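Local coordinates for Ribose/Galactose Isomerase (Vibrio parahaemolyticus, PDB 3ONO), which probably interconverts aldose and ketose sugar phosphates, as an isomerase of the LacAB/RpiB family, at residues V39-T42 against H48-Y51; L8-E11 against K17-M20. All blocks are in the same frame, centred on the assembly; numbering follows the deposited sequence.

Interaction 1: residues V39-T42 against H48-Y51; sequences VGMT and HLTY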
ATOM      1  N   VAL A  39       3.793  23.943 -14.947  1.00 27.27           N
ATOM      2  CA  VAL A  39       4.754  24.251 -16.013  1.00 28.12           C
ATOM      3  C   VAL A  39       4.991  23.116 -16.989  1.00 28.55           C
ATOM      4  O   VAL A  39       5.639  23.320 -18.018  1.00 30.29           O
ATOM      5  CB  VAL A  39       6.128  24.676 -15.452  1.00 27.83           C
ATOM      6  CG1 VAL A  39       5.959  25.825 -14.472  1.00 31.53           C
ATOM      7  CG2 VAL A  39       6.810  23.484 -14.772  1.00 27.42           C
ATOM      8  N   GLY A  40       4.514  21.920 -16.648  1.00 26.90           N
ATOM      9  CA  GLY A  40       4.591  20.791 -17.557  1.00 25.38           C
ATOM     10  C   GLY A  40       3.353  20.743 -18.445  1.00 27.84           C
ATOM     11  O   GLY A  40       2.724  21.773 -18.690  1.00 30.35           O
HETATM   12  N   MSE A  41       3.021  19.561 -18.958  1.00 27.21           N
HETATM   13  CA  MSE A  41       1.851  19.426 -19.822  1.00 26.88           C
HETATM   14  C   MSE A  41       0.541  19.690 -19.092  1.00 29.87           C
HETATM   15  O   MSE A  41       0.360  19.289 -17.943  1.00 27.94           O
HETATM   16  CB  MSE A  41       1.821  18.053 -20.478  1.00 26.07           C
HETATM   17  CG  MSE A  41       2.956  17.878 -21.470  1.00 25.36           C
HETATM   18 SE   MSE A  41       2.886  16.163 -22.349  0.67 30.29          SE
HETATM   19  CE  MSE A  41       1.470  16.539 -23.636  1.00 35.24           C
ATOM     20  N   THR A  42      -0.377  20.374 -19.767  1.00 27.98           N
ATOM     21  CA  THR A  42      -1.684  20.656 -19.171  1.00 27.12           C
ATOM     22  C   THR A  42      -2.737  19.674 -19.672  1.00 28.16           C
ATOM     23  O   THR A  42      -3.766  19.461 -19.030  1.00 31.93           O
ATOM     24  CB  THR A  42      -2.137  22.093 -19.497  1.00 29.52           C
ATOM     25  OG1 THR A  42      -2.172  22.265 -20.920  1.00 33.23           O
ATOM     26  CG2 THR A  42      -1.163  23.116 -18.900  1.00 32.45           C
ATOM     27  N   HIS A  48       4.613  18.780 -26.142  1.00 30.35           N
ATOM     28  CA  HIS A  48       4.865  17.384 -25.751  1.00 27.03           C
ATOM     29  C   HIS A  48       6.148  17.228 -24.926  1.00 24.97           C
ATOM     30  O   HIS A  48       7.200  17.764 -25.295  1.00 27.32           O
ATOM     31  CB  HIS A  48       4.941  16.510 -27.006  1.00 32.30           C
ATOM     32  CG  HIS A  48       4.950  15.040 -26.729  1.00 32.59           C
ATOM     33  ND1 HIS A  48       6.109  14.328 -26.502  1.00 37.32           N
ATOM     34  CD2 HIS A  48       3.938  14.143 -26.668  1.00 38.23           C
ATOM     35  CE1 HIS A  48       5.806  13.059 -26.293  1.00 35.28           C
ATOM     36  NE2 HIS A  48       4.497  12.919 -26.392  1.00 40.36           N
ATOM     37  N   LEU A  49       6.039  16.482 -23.821  1.00 26.90           N
ATOM     38  CA  LEU A  49       7.143  16.225 -22.900  1.00 24.09           C
ATOM     39  C   LEU A  49       7.187  14.748 -22.503  1.00 24.56           C
ATOM     40  O   LEU A  49       6.142  14.083 -22.413  1.00 25.88           O
ATOM     41  CB  LEU A  49       6.926  17.022 -21.616  1.00 25.49           C
ATOM     42  CG  LEU A  49       6.869  18.545 -21.693  1.00 23.65           C
ATOM     43  CD1 LEU A  49       6.696  19.080 -20.278  1.00 25.23           C
ATOM     44  CD2 LEU A  49       8.157  19.085 -22.324  1.00 23.86           C
ATOM     45  N   THR A  50       8.384  14.245 -22.217  1.00 22.61           N
ATOM     46  CA  THR A  50       8.507  12.928 -21.587  1.00 21.90           C
ATOM     47  C   THR A  50       9.118  13.121 -20.208  1.00 21.90           C
ATOM     48  O   THR A  50       9.509  14.235 -19.837  1.00 21.56           O
ATOM     49  CB  THR A  50       9.484  12.010 -22.329  1.00 25.95           C
ATOM     50  OG1 THR A  50      10.821  12.471 -22.105  1.00 23.49           O
ATOM     51  CG2 THR A  50       9.203  11.979 -23.817  1.00 23.09           C
ATOM     52  N   TYR A  51       9.273  12.031 -19.469  1.00 20.32           N
ATOM     53  CA  TYR A  51       9.890  12.164 -18.153  1.00 18.98           C
ATOM     54  C   TYR A  51      11.353  12.590 -18.220  1.00 20.44           C
ATOM     55  O   TYR A  51      11.894  13.052 -17.220  1.00 20.87           O
ATOM     56  CB  TYR A  51       9.726  10.890 -17.307  1.00 18.00           C
ATOM     57  CG  TYR A  51      10.428   9.662 -17.829  1.00 19.88           C
ATOM     58  CD1 TYR A  51      11.804   9.481 -17.644  1.00 19.40           C
ATOM     59  CD2 TYR A  51       9.704   8.643 -18.475  1.00 22.82           C
ATOM     60  CE1 TYR A  51      12.438   8.329 -18.086  1.00 21.42           C
ATOM     61  CE2 TYR A  51      10.339   7.493 -18.933  1.00 22.80           C
ATOM     62  CZ  TYR A  51      11.711   7.353 -18.748  1.00 20.31           C
ATOM     63  OH  TYR A  51      12.360   6.215 -19.178  1.00 21.46           O
TER
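The loop that carries the chain from strand 35-38 to helix 51-63 folds back on itself here, and the two halves meet through Met41 and Leu49. Met41 is a selenomethionine. Its CG lies 4.0 Å from Leu49 CG, and the two side chains run past each other in opposite directions, so Met41 runs on along the Leu49 backbone while Leu49 reaches the Gly40-Met41 backbone. There Leu49 CD1 settles 3.8 Å from Gly40 CA, against the bare backbone of the glycine, and 3.9 Å from Met41 N. Further along Met41, the chain is extended about CB-CG and bends about CG-SE (chi3 78°). Its SE comes within 3.5 Å of Leu49 N and 3.9 Å of Leu49 O, and the bend brings CE 4.1 Å from His48 CA. The His48 imidazole makes a looser, oblique approach: SE stands 5.2 Å from the ring centroid, with the ring normal tilted 26° from the line between them. His48 forms the exposed border of an otherwise buried patch.

Beyond this patch Thr50 sits at the N-cap of helix 51-63, its OG1 hydrogen-bonded to Ile52 N. Asn156 of the second subunit packs on both Thr50 and Tyr51.

No hydrogen bond crosses between the halves. Among their polar backbone atoms, Gly40 O is bonded to Gln191 NE2 and Leu49 O to Asn12 ND2. The direct contact between these two segments therefore rests on dispersion: the Met41 selenium, standing where a methionine would carry sulfur, against the Leu49 backbone, and leucine carbons against glycine. Hydrogen bonds to Asn12, Asp46 and Met10 also hold the loop.

Interaction 2: residues L8-E11 against K17-M20; sequences LMME and KNAM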
ATOM      1  N   LEU A   8       4.423  22.318 -10.610  1.00 25.12           N
ATOM      2  CA  LEU A   8       3.883  21.009 -10.969  1.00 23.05           C
ATOM      3  C   LEU A   8       4.309  20.734 -12.406  1.00 24.65           C
ATOM      4  O   LEU A   8       4.184  21.613 -13.263  1.00 25.70           O
ATOM      5  CB  LEU A   8       2.358  21.018 -10.885  1.00 24.20           C
ATOM      6  CG  LEU A   8       1.643  19.796 -11.449  1.00 23.55           C
ATOM      7  CD1 LEU A   8       2.040  18.567 -10.652  1.00 23.76           C
ATOM      8  CD2 LEU A   8       0.123  20.034 -11.376  1.00 25.56           C
HETATM    9  N   MSE A   9       4.827  19.542 -12.680  1.00 21.35           N
HETATM   10  CA  MSE A   9       5.238  19.237 -14.054  1.00 22.32           C
HETATM   11  C   MSE A   9       4.937  17.788 -14.398  1.00 23.03           C
HETATM   12  O   MSE A   9       5.435  16.868 -13.746  1.00 21.55           O
HETATM   13  CB  MSE A   9       6.719  19.572 -14.278  1.00 24.66           C
HETATM   14  CG  MSE A   9       7.651  18.873 -13.336  1.00 22.07           C
HETATM   15 SE   MSE A   9       9.494  19.426 -13.677  0.70 24.39          SE
HETATM   16  CE  MSE A   9       9.385  21.242 -13.054  1.00 26.69           C
HETATM   17  N   MSE A  10       4.098  17.594 -15.411  1.00 19.94           N
HETATM   18  CA  MSE A  10       3.664  16.259 -15.816  1.00 19.75           C
HETATM   19  C   MSE A  10       3.970  16.006 -17.298  1.00 21.73           C
HETATM   20  O   MSE A  10       4.101  16.955 -18.082  1.00 23.95           O
HETATM   21  CB  MSE A  10       2.197  16.030 -15.450  1.00 22.72           C
HETATM   22  CG  MSE A  10       2.033  15.889 -13.959  1.00 21.30           C
HETATM   23 SE   MSE A  10       0.185  16.019 -13.374  0.79 28.50          SE
HETATM   24  CE  MSE A  10      -0.463  14.399 -14.247  1.00 25.59           C
ATOM     25  N   GLU A  11       4.136  14.733 -17.651  1.00 21.62           N
ATOM     26  CA  GLU A  11       4.535  14.338 -19.002  1.00 22.79           C
ATOM     27  C   GLU A  11       3.391  13.646 -19.765  1.00 21.41           C
ATOM     28  O   GLU A  11       2.266  13.567 -19.273  1.00 25.13           O
ATOM     29  CB  GLU A  11       5.788  13.450 -18.981  1.00 19.46           C
ATOM     30  CG  GLU A  11       5.699  12.275 -17.998  1.00 21.32           C
ATOM     31  CD  GLU A  11       4.641  11.254 -18.373  1.00 25.49           C
ATOM     32  OE1 GLU A  11       3.621  11.210 -17.674  1.00 22.18           O
ATOM     33  OE2 GLU A  11       4.830  10.499 -19.348  1.00 27.90           O
ATOM     34  N   LYS A  17      -4.458  13.645 -16.832  1.00 24.38           N
ATOM     35  CA  LYS A  17      -4.725  13.812 -15.411  1.00 26.26           C
ATOM     36  C   LYS A  17      -4.216  15.120 -14.837  1.00 23.74           C
ATOM     37  O   LYS A  17      -4.409  15.386 -13.642  1.00 25.37           O
ATOM     38  CB  LYS A  17      -4.145  12.638 -14.619  1.00 29.48           C
ATOM     39  CG  LYS A  17      -4.977  11.383 -14.767  1.00 30.53           C
ATOM     40  CD  LYS A  17      -4.334  10.140 -14.161  1.00 29.09           C
ATOM     41  CE  LYS A  17      -5.320   8.976 -14.240  1.00 32.03           C
ATOM     42  NZ  LYS A  17      -4.707   7.674 -13.843  1.00 29.04           N
ATOM     43  N   ASN A  18      -3.560  15.934 -15.665  1.00 26.12           N
ATOM     44  CA  ASN A  18      -3.009  17.183 -15.148  1.00 26.78           C
ATOM     45  C   ASN A  18      -4.064  18.120 -14.558  1.00 29.61           C
ATOM     46  O   ASN A  18      -3.830  18.722 -13.509  1.00 28.44           O
ATOM     47  CB  ASN A  18      -2.157  17.922 -16.183  1.00 27.81           C
ATOM     48  CG  ASN A  18      -1.682  19.264 -15.674  1.00 30.98           C
ATOM     49  OD1 ASN A  18      -2.230  20.318 -16.034  1.00 29.04           O
ATOM     50  ND2 ASN A  18      -0.675  19.239 -14.811  1.00 31.87           N
ATOM     51  N   ALA A  19      -5.217  18.250 -15.212  1.00 29.69           N
ATOM     52  CA  ALA A  19      -6.263  19.129 -14.677  1.00 29.92           C
ATOM     53  C   ALA A  19      -6.661  18.730 -13.251  1.00 30.94           C
ATOM     54  O   ALA A  19      -6.785  19.585 -12.366  1.00 30.48           O
ATOM     55  CB  ALA A  19      -7.498  19.153 -15.597  1.00 30.96           C
HETATM   56  N   MSE A  20      -6.862  17.433 -13.033  1.00 30.37           N
HETATM   57  CA  MSE A  20      -7.169  16.927 -11.701  1.00 29.23           C
HETATM   58  C   MSE A  20      -6.039  17.261 -10.727  1.00 31.86           C
HETATM   59  O   MSE A  20      -6.278  17.786  -9.643  1.00 30.71           O
HETATM   60  CB  MSE A  20      -7.430  15.413 -11.735  1.00 25.84           C
HETATM   61  CG  MSE A  20      -7.772  14.805 -10.384  1.00 26.85           C
HETATM   62 SE   MSE A  20      -6.146  14.136  -9.515  0.67 30.96          SE
HETATM   63  CE  MSE A  20      -5.547  12.939 -10.936  1.00 29.91           C
TER
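Leu8, on strand 5-8, reaches toward the start of helix 18-31 and touches the side chain of Asn18. With chi1 at 170° the branched end points away from the backbone N, and CD2 is the methyl that meets the amide end of Asn18, the two side chains passing in opposite directions. The same leucine packs on Val21, Ala22 and Leu25, further along the helix.

Met9, a selenomethionine like Met10, turns to the other face of the sheet and packs against Leu54, Met57 and Leu61 of helix 51-63. Met10 swings back and carries most of this segment's side of the contact. Its chain crosses that of Asn18 at a slant, with SE 3.8 Å from Asn18 CA and 4.1 Å from Asn18 CB. The bend at chi3 (65°) then sets CE against the Lys17-Asn18 peptide, 3.7 Å from Asn18 N and 3.9 Å from Lys17 C. The methyl also touches the root of the lysine, where Lys17 CB lies 4.1 Å from Met10 CE. Past its CG the lysine runs extended and away from this patch, and NZ is hydrogen-bonded to Phe117 O. Glu11, next along, serves the turn instead: OE1 accepts from Gln14 N, and OE2 is bonded to Ser13 OG.

Apolar side chains thus cover the first turn of the helix from the strand side. The strand sends alternate residues to helices on both sides of a parallel sheet. Such a strand, its loop and the helix packed back on it form a beta-alpha unit, here the first of the Rossmann-like alpha-beta-alpha sandwich.

Both contacts are largely buried and belong to successive strand-to-helix connections of the same parallel sheet, 5-8 to 18-31 and 35-38 to 51-63. Interaction 2 seats the 8-11 segment against the N-terminal part of helix 18-31, within the chain; interaction 1 joins two parts of one loop, has His48 exposed at its border and lies beside a second subunit. In interaction 1 selenium leads against a backbone N; in interaction 2 the terminal methyl meets a peptide. Asn18 of interaction 2 also packs on Met41 and Thr42 of interaction 1. Between the contacts, Val39 N probably donates to Leu8 O (2.9 Å) and Met41 N to Met10 O (3.0 Å).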